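Local atomic coordinates of solute-binding protein (Thermoactinomyces vulgaris, PDB entry 2ZYO), a protein that binds maltodextrins such as maltotetraose and cyclodextrins, probably delivering them to a membrane transporter for sugar uptake. Residues A[198-209]-A[381-392]; A[233-241]-A[251-260]. All blocks are in the same frame, centred on the assembly; numbering follows the deposited sequence.

Contact 1 (A[198-209]-A[381-392]); sequences PNEIGLNSPEAV and LNDAVKIMKEKI
I201 and L203 press onto one flank of helix 377-394, where V385, M388 and I392 present an apolar face. In I201, chi1 of -67° sets CG2 anti to the backbone N, where it slides past V385 CG2 at 3.9 Å, and sends CG1 with CD1 toward M388 and I392: CD1 meets I392 CD1 tip to tip at 3.8 Å and also lies against M388 CB and the aliphatic K389 CG. L203 crosses M388 at about a right angle, its CD1 3.7 Å from M388 CE, and L381 spreads both methyls under the L203 carbonyl and reaches A208 and V209. The L203 O buried here has no polar partner. Segment 198-209 leaves the two-stranded antiparallel hairpin of 189-192 and 195-201 and enters helix 206-220 across the C-terminal helix of a family 1 solute-binding protein; S205 caps the new helix, its OG accepting from A208 N. I363 of helix 360-371 lies against L203, L381 and M388. Farther out, N204 ND2 donates to N382 OD1, which lies in the amide plane of N204, over 3.2 Å at a nearly straight 164°; the donor is tilted from the N382 carbonyl plane, and the amide planes stand 82° apart. At the other end the bent K389 chain swings its NZ to 2.8 Å from N199 O. One water links this ammonium to P198 O, and a second, 2.8 Å from K389 NZ, takes the I201 N-H.

Contact 2 (A[233-241]-A[251-260]); sequences VNGLFKSGK and AIKDYQAAGI
The Y255 ring is sandwiched between F237 and the backbone: F237 CD2 sits over the centre of one face, and A251 O lies 3.2 Å above the plane of the opposite face of Y255, offset from its centre. F237 presents its edge, making an edge-to-face pair with centroids 4.5 Å apart and planes inclined at 54°; chi1 of -172° swings its ring away from its own backbone N and across the tyrosine. K238 CG and N234 OD1 approach Y255 near the ring plane. Y255 OH donates to N234 OD1 over 2.7 Å, slightly tilted from the carbonyl plane, and N247 ND2 is a second partner of this hydroxyl, which fixes the ring at its far end. I260 CG2 also meets F237 CE2, at 3.7 Å. K238 runs past A258 CB and bends at chi3 to form a salt bridge, its NZ 2.8 Å from D254 OD2 on the syn side of the carboxylate. Both segments leave their helices through Schellman motifs, at G240 and G259. The axes of the short segments 233-238 and 252-257 come within 9.9 Å, at a signed crossing angle of -33°; strand 242-247 joins them, a helix-strand-helix unit on the mixed sheet: F237 rests on V245 and N136, Y255 on I134 and V262, from strands 242-247, 120-136 and 262-265.

Contact 1 and contact 2 do not touch: their centres lie 35 Å apart and their nearest atoms about 20 Å. Helices 206-220 and 230-238 follow one another in the chain, so the sequence runs from the first segment of contact 1 into contact 2, which is nested within the loop that 381-392 closes. Neither contact contains a pocket residue. A251, the residue after pocket residue W250, has its side chain about 8 Å from a bound glucose unit; in contact 1 the side chain of M388 is about 11 Å from a bound glucose unit. Helix 360-371, which packs against contact 1 through I363, carries pocket residue N364 and begins at W360, another pocket residue.

Contact 1 (A[198-209]-A[381-392])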
loop_
_atom_site.group_PDB
_atom_site.type_symbol
_atom_site.label_atom_id
_atom_site.label_comp_id
_atom_site.label_asym_id
_atom_site.label_seq_id
_atom_site.Cartn_x
_atom_site.Cartn_y
_atom_site.Cartn_z
ATOM N N PRO A 198 -15.982 -0.605 -13.052
ATOM C CA PRO A 198 -15.425 -1.951 -13.182
ATOM C C PRO A 198 -15.533 -2.501 -14.603
ATOM O O PRO A 198 -14.838 -3.457 -14.945
ATOM C CB PRO A 198 -16.285 -2.781 -12.227
ATOM C CG PRO A 198 -17.561 -2.029 -12.103
ATOM C CD PRO A 198 -17.179 -0.587 -12.189
ATOM N N ASN A 199 -16.399 -1.893 -15.412
ATOM C CA ASN A 199 -16.587 -2.303 -16.802
ATOM C C ASN A 199 -15.617 -1.643 -17.782
ATOM O O ASN A 199 -15.396 -2.164 -18.881
ATOM C CB ASN A 199 -18.033 -2.064 -17.246
ATOM C CG ASN A 199 -18.983 -3.134 -16.743
ATOM O OD1 ASN A 199 -19.435 -3.981 -17.511
ATOM N ND2 ASN A 199 -19.286 -3.105 -15.449
ATOM N N GLU A 200 -15.046 -0.503 -17.392
ATOM C CA GLU A 200 -14.046 0.164 -18.225
ATOM C C GLU A 200 -12.635 -0.095 -17.699
ATOM O O GLU A 200 -12.058 0.722 -16.975
ATOM C CB GLU A 200 -14.326 1.665 -18.378
ATOM C CG GLU A 200 -13.619 2.280 -19.589
ATOM C CD GLU A 200 -13.870 3.771 -19.770
ATOM O OE1 GLU A 200 -13.030 4.429 -20.417
ATOM O OE2 GLU A 200 -14.888 4.293 -19.266
ATOM N N ILE A 201 -12.101 -1.256 -18.065
ATOM C CA ILE A 201 -10.739 -1.643 -17.712
ATOM C C ILE A 201 -9.776 -1.039 -18.732
ATOM O O ILE A 201 -9.996 -1.144 -19.938
ATOM C CB ILE A 201 -10.591 -3.187 -17.642
ATOM C CG1 ILE A 201 -11.406 -3.745 -16.468
ATOM C CG2 ILE A 201 -9.119 -3.598 -17.524
ATOM C CD1 ILE A 201 -11.502 -5.264 -16.426
ATOM N N GLY A 202 -8.718 -0.396 -18.246
ATOM C CA GLY A 202 -7.778 0.287 -19.131
ATOM C C GLY A 202 -6.496 -0.471 -19.413
ATOM O O GLY A 202 -5.568 0.078 -20.005
ATOM N N LEU A 203 -6.448 -1.740 -19.016
ATOM C CA LEU A 203 -5.202 -2.504 -19.068
ATOM C C LEU A 203 -4.869 -3.140 -20.424
ATOM O O LEU A 203 -3.838 -3.804 -20.559
ATOM C CB LEU A 203 -5.138 -3.528 -17.925
ATOM C CG LEU A 203 -5.010 -2.940 -16.511
ATOM C CD1 LEU A 203 -4.972 -4.039 -15.467
ATOM C CD2 LEU A 203 -3.780 -2.038 -16.381
ATOM N N ASN A 204 -5.723 -2.934 -21.425
ATOM C CA ASN A 204 -5.354 -3.285 -22.804
ATOM C C ASN A 204 -5.446 -2.096 -23.769
ATOM O O ASN A 204 -5.581 -2.266 -24.984
ATOM C CB ASN A 204 -6.120 -4.520 -23.315
ATOM C CG ASN A 204 -7.610 -4.276 -23.477
ATOM O OD1 ASN A 204 -8.224 -3.539 -22.708
ATOM N ND2 ASN A 204 -8.202 -4.915 -24.482
ATOM N N SER A 205 -5.347 -0.893 -23.204
ATOM C CA SER A 205 -5.286 0.350 -23.970
ATOM C C SER A 205 -3.917 0.476 -24.643
ATOM O O SER A 205 -2.973 -0.210 -24.240
ATOM C CB SER A 205 -5.509 1.541 -23.040
ATOM O OG SER A 205 -4.414 1.693 -22.151
ATOM N N PRO A 206 -3.797 1.349 -25.665
ATOM C CA PRO A 206 -2.476 1.593 -26.253
ATOM C C PRO A 206 -1.460 2.044 -25.199
ATOM O O PRO A 206 -0.295 1.641 -25.254
ATOM C CB PRO A 206 -2.740 2.722 -27.255
ATOM C CG PRO A 206 -4.174 2.589 -27.601
ATOM C CD PRO A 206 -4.849 2.129 -26.346
ATOM N N GLU A 207 -1.915 2.855 -24.244
ATOM C CA GLU A 207 -1.085 3.290 -23.121
ATOM C C GLU A 207 -0.556 2.098 -22.322
ATOM O O GLU A 207 0.619 2.062 -21.958
ATOM C CB GLU A 207 -1.869 4.230 -22.198
ATOM C CG GLU A 207 -2.201 5.596 -22.797
ATOM C CD GLU A 207 -3.465 5.618 -23.649
ATOM O OE1 GLU A 207 -4.063 4.549 -23.905
ATOM O OE2 GLU A 207 -3.860 6.726 -24.071
ATOM N N ALA A 208 -1.429 1.126 -22.062
ATOM C CA ALA A 208 -1.049 -0.070 -21.310
ATOM C C ALA A 208 -0.016 -0.905 -22.060
ATOM O O ALA A 208 0.913 -1.452 -21.454
ATOM C CB ALA A 208 -2.277 -0.899 -20.981
ATOM N N VAL A 209 -0.177 -0.997 -23.380
ATOM C CA VAL A 209 0.780 -1.712 -24.220
ATOM C C VAL A 209 2.161 -1.064 -24.102
ATOM O O VAL A 209 3.164 -1.760 -23.959
ATOM C CB VAL A 209 0.311 -1.785 -25.694
ATOM C CG1 VAL A 209 1.389 -2.390 -26.583
ATOM C CG2 VAL A 209 -0.983 -2.595 -25.797
ATOM N N LEU A 381 -1.922 -8.759 -22.791
ATOM C CA LEU A 381 -2.848 -7.815 -22.169
ATOM C C LEU A 381 -4.286 -8.048 -22.618
ATOM O O LEU A 381 -5.205 -7.986 -21.802
ATOM C CB LEU A 381 -2.432 -6.366 -22.441
ATOM C CG LEU A 381 -1.160 -5.855 -21.755
ATOM C CD1 LEU A 381 -0.837 -4.460 -22.248
ATOM C CD2 LEU A 381 -1.275 -5.881 -20.233
ATOM N N ASN A 382 -4.474 -8.320 -23.908
ATOM C CA ASN A 382 -5.795 -8.646 -24.441
ATOM C C ASN A 382 -6.392 -9.870 -23.758
ATOM O O ASN A 382 -7.564 -9.864 -23.376
ATOM C CB ASN A 382 -5.737 -8.853 -25.957
ATOM C CG ASN A 382 -5.730 -7.544 -26.727
ATOM O OD1 ASN A 382 -6.025 -6.477 -26.180
ATOM N ND2 ASN A 382 -5.405 -7.622 -28.014
ATOM N N ASP A 383 -5.570 -10.907 -23.598
ATOM C CA ASP A 383 -5.977 -12.128 -22.906
ATOM C C ASP A 383 -6.294 -11.879 -21.435
ATOM O O ASP A 383 -7.286 -12.389 -20.917
ATOM C CB ASP A 383 -4.893 -13.203 -23.025
ATOM C CG ASP A 383 -4.806 -13.804 -24.416
ATOM O OD1 ASP A 383 -5.636 -13.460 -25.285
ATOM O OD2 ASP A 383 -3.896 -14.630 -24.636
ATOM N N ALA A 384 -5.449 -11.090 -20.773
ATOM C CA ALA A 384 -5.618 -10.787 -19.352
ATOM C C ALA A 384 -6.915 -10.034 -19.075
ATOM O O ALA A 384 -7.631 -10.360 -18.126
ATOM C CB ALA A 384 -4.423 -10.003 -18.821
ATOM N N VAL A 385 -7.213 -9.037 -19.906
ATOM C CA VAL A 385 -8.423 -8.229 -19.739
ATOM C C VAL A 385 -9.681 -9.073 -19.973
ATOM O O VAL A 385 -10.651 -8.959 -19.225
ATOM C CB VAL A 385 -8.396 -6.950 -20.621
ATOM C CG1 VAL A 385 -9.758 -6.263 -20.652
ATOM C CG2 VAL A 385 -7.341 -5.978 -20.101
ATOM N N LYS A 386 -9.646 -9.930 -20.992
ATOM C CA LYS A 386 -10.734 -10.878 -21.248
ATOM C C LYS A 386 -11.021 -11.743 -20.014
ATOM O O LYS A 386 -12.181 -11.931 -19.636
ATOM C CB LYS A 386 -10.409 -11.758 -22.465
ATOM C CG LYS A 386 -11.518 -12.732 -22.879
ATOM C CD LYS A 386 -12.792 -12.006 -23.312
ATOM C CE LYS A 386 -13.899 -12.986 -23.682
ATOM N NZ LYS A 386 -14.326 -13.852 -22.541
ATOM N N ILE A 387 -9.958 -12.249 -19.394
ATOM C CA ILE A 387 -10.063 -13.063 -18.182
ATOM C C ILE A 387 -10.664 -12.277 -17.011
ATOM O O ILE A 387 -11.545 -12.780 -16.310
ATOM C CB ILE A 387 -8.691 -13.683 -17.801
ATOM C CG1 ILE A 387 -8.318 -14.784 -18.798
ATOM C CG2 ILE A 387 -8.715 -14.233 -16.380
ATOM C CD1 ILE A 387 -6.859 -15.208 -18.759
ATOM N N MET A 388 -10.197 -11.042 -16.821
ATOM C CA MET A 388 -10.719 -10.156 -15.773
ATOM C C MET A 388 -12.221 -9.958 -15.882
ATOM O O MET A 388 -12.950 -10.112 -14.902
ATOM C CB MET A 388 -10.060 -8.783 -15.855
ATOM C CG MET A 388 -8.635 -8.739 -15.407
ATOM S SD MET A 388 -7.942 -7.138 -15.825
ATOM C CE MET A 388 -6.202 -7.559 -15.788
ATOM N N LYS A 389 -12.666 -9.611 -17.088
ATOM C CA LYS A 389 -14.058 -9.247 -17.338
ATOM C C LYS A 389 -15.014 -10.417 -17.124
ATOM O O LYS A 389 -16.166 -10.217 -16.733
ATOM C CB LYS A 389 -14.207 -8.654 -18.740
ATOM C CG LYS A 389 -13.427 -7.355 -18.927
ATOM C CD LYS A 389 -13.517 -6.817 -20.347
ATOM C CE LYS A 389 -14.770 -5.988 -20.560
ATOM N NZ LYS A 389 -14.812 -4.783 -19.679
ATOM N N GLU A 390 -14.526 -11.632 -17.372
ATOM C CA GLU A 390 -15.286 -12.842 -17.072
ATOM C C GLU A 390 -15.376 -13.059 -15.561
ATOM O O GLU A 390 -16.443 -13.391 -15.045
ATOM C CB GLU A 390 -14.661 -14.065 -17.752
ATOM C CG GLU A 390 -15.545 -15.310 -17.727
ATOM C CD GLU A 390 -14.855 -16.538 -18.291
ATOM O OE1 GLU A 390 -13.833 -16.970 -17.714
ATOM O OE2 GLU A 390 -15.343 -17.079 -19.307
ATOM N N LYS A 391 -14.253 -12.859 -14.868
ATOM C CA LYS A 391 -14.170 -13.043 -13.415
ATOM C C LYS A 391 -14.987 -12.016 -12.630
ATOM O O LYS A 391 -15.491 -12.317 -11.546
ATOM C CB LYS A 391 -12.709 -13.017 -12.947
ATOM C CG LYS A 391 -11.900 -14.276 -13.284
ATOM C CD LYS A 391 -12.250 -15.464 -12.384
ATOM C CE LYS A 391 -11.593 -15.358 -11.009
ATOM N NZ LYS A 391 -11.826 -16.575 -10.181
ATOM N N ILE A 392 -15.110 -10.810 -13.183
ATOM C CA ILE A 392 -15.873 -9.725 -12.558
ATOM C C ILE A 392 -17.372 -10.042 -12.474
ATOM O O ILE A 392 -18.026 -9.722 -11.478
ATOM C CB ILE A 392 -15.605 -8.366 -13.274
ATOM C CG1 ILE A 392 -14.260 -7.791 -12.814
ATOM C CG2 ILE A 392 -16.738 -7.361 -13.025
ATOM C CD1 ILE A 392 -13.692 -6.704 -13.712
HETATM O O HOH W 1 -15.223 -5.455 -16.745
HETATM O O HOH W 2 -12.954 -2.895 -20.446
#

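Contact 2 (A[233-241]-A[251-260])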
loop_
_atom_site.group_PDB
_atom_site.type_symbol
_atom_site.label_atom_id
_atom_site.label_comp_id
_atom_site.label_asym_id
_atom_site.label_seq_id
_atom_site.Cartn_x
_atom_site.Cartn_y
_atom_site.Cartn_z
ATOM N N VAL A 233 14.669 -11.328 -5.318
ATOM C CA VAL A 233 15.046 -9.925 -5.153
ATOM C C VAL A 233 15.661 -9.679 -3.773
ATOM O O VAL A 233 16.744 -9.101 -3.663
ATOM C CB VAL A 233 13.824 -8.993 -5.373
ATOM C CG1 VAL A 233 14.197 -7.529 -5.161
ATOM C CG2 VAL A 233 13.245 -9.200 -6.765
ATOM N N ASN A 234 14.970 -10.133 -2.731
ATOM C CA ASN A 234 15.419 -9.926 -1.358
ATOM C C ASN A 234 16.706 -10.678 -1.033
ATOM O O ASN A 234 17.634 -10.105 -0.462
ATOM C CB ASN A 234 14.308 -10.288 -0.370
ATOM C CG ASN A 234 13.082 -9.407 -0.526
ATOM O OD1 ASN A 234 13.186 -8.237 -0.893
ATOM N ND2 ASN A 234 11.913 -9.969 -0.250
ATOM N N GLY A 235 16.758 -11.951 -1.417
ATOM C CA GLY A 235 17.938 -12.783 -1.189
ATOM C C GLY A 235 19.192 -12.194 -1.806
ATOM O O GLY A 235 20.229 -12.091 -1.147
ATOM N N LEU A 236 19.087 -11.790 -3.071
ATOM C CA LEU A 236 20.226 -11.227 -3.790
ATOM C C LEU A 236 20.652 -9.852 -3.282
ATOM O O LEU A 236 21.844 -9.548 -3.260
ATOM C CB LEU A 236 19.979 -11.216 -5.302
ATOM C CG LEU A 236 20.008 -12.598 -5.963
ATOM C CD1 LEU A 236 19.652 -12.511 -7.435
ATOM C CD2 LEU A 236 21.367 -13.263 -5.779
ATOM N N PHE A 237 19.692 -9.026 -2.868
ATOM C CA PHE A 237 20.039 -7.739 -2.263
ATOM C C PHE A 237 20.767 -7.939 -0.930
ATOM O O PHE A 237 21.767 -7.272 -0.653
ATOM C CB PHE A 237 18.808 -6.840 -2.091
ATOM C CG PHE A 237 19.145 -5.436 -1.662
ATOM C CD1 PHE A 237 19.694 -4.529 -2.567
ATOM C CD2 PHE A 237 18.925 -5.024 -0.351
ATOM C CE1 PHE A 237 20.015 -3.229 -2.169
ATOM C CE2 PHE A 237 19.244 -3.729 0.057
ATOM C CZ PHE A 237 19.789 -2.831 -0.855
ATOM N N LYS A 238 20.272 -8.872 -0.119
ATOM C CA LYS A 238 20.896 -9.193 1.169
ATOM C C LYS A 238 22.291 -9.802 1.011
ATOM O O LYS A 238 23.102 -9.742 1.936
ATOM C CB LYS A 238 20.000 -10.118 1.997
ATOM C CG LYS A 238 18.750 -9.435 2.547
ATOM C CD LYS A 238 17.949 -10.350 3.469
ATOM C CE LYS A 238 17.193 -11.417 2.691
ATOM N NZ LYS A 238 16.419 -12.313 3.593
ATOM N N SER A 239 22.561 -10.364 -0.168
ATOM C CA SER A 239 23.859 -10.957 -0.495
ATOM C C SER A 239 24.945 -9.902 -0.714
ATOM O O SER A 239 26.130 -10.230 -0.780
ATOM C CB SER A 239 23.743 -11.832 -1.746
ATOM O OG SER A 239 23.810 -11.047 -2.929
ATOM N N GLY A 240 24.531 -8.644 -0.847
ATOM C CA GLY A 240 25.457 -7.533 -1.063
ATOM C C GLY A 240 25.929 -7.377 -2.498
ATOM O O GLY A 240 26.898 -6.663 -2.758
ATOM N N LYS A 241 25.246 -8.037 -3.431
ATOM C CA LYS A 241 25.633 -7.988 -4.843
ATOM C C LYS A 241 24.586 -7.306 -5.734
ATOM O O LYS A 241 24.601 -7.472 -6.955
ATOM C CB LYS A 241 25.950 -9.393 -5.366
ATOM C CG LYS A 241 27.192 -10.036 -4.753
ATOM C CD LYS A 241 27.468 -11.418 -5.350
ATOM C CE LYS A 241 26.661 -12.528 -4.667
ATOM N NZ LYS A 241 25.209 -12.546 -5.041
ATOM N N ALA A 251 10.563 -4.509 3.619
ATOM C CA ALA A 251 11.804 -5.258 3.417
ATOM C C ALA A 251 13.004 -4.660 4.162
ATOM O O ALA A 251 14.062 -5.290 4.247
ATOM C CB ALA A 251 12.105 -5.376 1.926
ATOM N N ILE A 252 12.826 -3.458 4.711
ATOM C CA ILE A 252 13.922 -2.690 5.318
ATOM C C ILE A 252 14.589 -3.378 6.515
ATOM O O ILE A 252 15.814 -3.525 6.542
ATOM C CB ILE A 252 13.466 -1.257 5.706
ATOM C CG1 ILE A 252 13.153 -0.422 4.452
ATOM C CG2 ILE A 252 14.495 -0.568 6.613
ATOM C CD1 ILE A 252 14.300 -0.286 3.443
ATOM N N LYS A 253 13.785 -3.794 7.492
ATOM C CA LYS A 253 14.310 -4.436 8.699
ATOM C C LYS A 253 15.102 -5.700 8.366
ATOM O O LYS A 253 16.138 -5.969 8.978
ATOM C CB LYS A 253 13.184 -4.738 9.693
ATOM C CG LYS A 253 12.595 -3.496 10.359
ATOM C CD LYS A 253 11.631 -3.851 11.489
ATOM C CE LYS A 253 12.362 -4.135 12.799
ATOM N NZ LYS A 253 12.943 -2.902 13.400
ATOM N N ASP A 254 14.621 -6.454 7.381
ATOM C CA ASP A 254 15.310 -7.649 6.896
ATOM C C ASP A 254 16.650 -7.314 6.228
ATOM O O ASP A 254 17.648 -8.001 6.459
ATOM C CB ASP A 254 14.404 -8.432 5.939
ATOM C CG ASP A 254 14.945 -9.813 5.602
ATOM O OD1 ASP A 254 15.621 -10.430 6.454
ATOM O OD2 ASP A 254 14.680 -10.289 4.478
ATOM N N TYR A 255 16.668 -6.259 5.411
ATOM C CA TYR A 255 17.898 -5.823 4.740
ATOM C C TYR A 255 18.963 -5.361 5.732
ATOM O O TYR A 255 20.146 -5.669 5.571
ATOM C CB TYR A 255 17.624 -4.692 3.741
ATOM C CG TYR A 255 16.799 -5.057 2.521
ATOM C CD1 TYR A 255 16.652 -6.382 2.101
ATOM C CD2 TYR A 255 16.195 -4.058 1.761
ATOM C CE1 TYR A 255 15.896 -6.699 0.970
ATOM C CE2 TYR A 255 15.446 -4.364 0.630
ATOM C CZ TYR A 255 15.302 -5.680 0.240
ATOM O OH TYR A 255 14.555 -5.964 -0.880
ATOM N N GLN A 256 18.533 -4.615 6.746
ATOM C CA GLN A 256 19.435 -4.089 7.770
ATOM C C GLN A 256 19.969 -5.193 8.676
ATOM O O GLN A 256 21.138 -5.167 9.067
ATOM C CB GLN A 256 18.740 -3.007 8.596
ATOM C CG GLN A 256 18.442 -1.739 7.809
ATOM C CD GLN A 256 17.768 -0.674 8.646
ATOM O OE1 GLN A 256 16.822 -0.948 9.383
ATOM N NE2 GLN A 256 18.249 0.554 8.525
ATOM N N ALA A 257 19.114 -6.164 8.995
ATOM C CA ALA A 257 19.528 -7.332 9.773
ATOM C C ALA A 257 20.613 -8.131 9.049
ATOM O O ALA A 257 21.460 -8.755 9.689
ATOM C CB ALA A 257 18.331 -8.216 10.090
ATOM N N ALA A 258 20.580 -8.093 7.715
ATOM C CA ALA A 258 21.565 -8.774 6.874
ATOM C C ALA A 258 22.905 -8.035 6.796
ATOM O O ALA A 258 23.895 -8.584 6.303
ATOM C CB ALA A 258 21.002 -8.996 5.478
ATOM N N GLY A 259 22.926 -6.789 7.268
ATOM C CA GLY A 259 24.151 -5.991 7.313
ATOM C C GLY A 259 24.323 -4.990 6.186
ATOM O O GLY A 259 25.403 -4.421 6.015
ATOM N N ILE A 260 23.263 -4.772 5.412
ATOM C CA ILE A 260 23.300 -3.800 4.324
ATOM C C ILE A 260 23.097 -2.390 4.872
ATOM O O ILE A 260 22.193 -2.151 5.678
ATOM C CB ILE A 260 22.232 -4.104 3.227
ATOM C CG1 ILE A 260 22.320 -5.562 2.741
ATOM C CG2 ILE A 260 22.335 -3.112 2.058
ATOM C CD1 ILE A 260 23.677 -5.986 2.156
#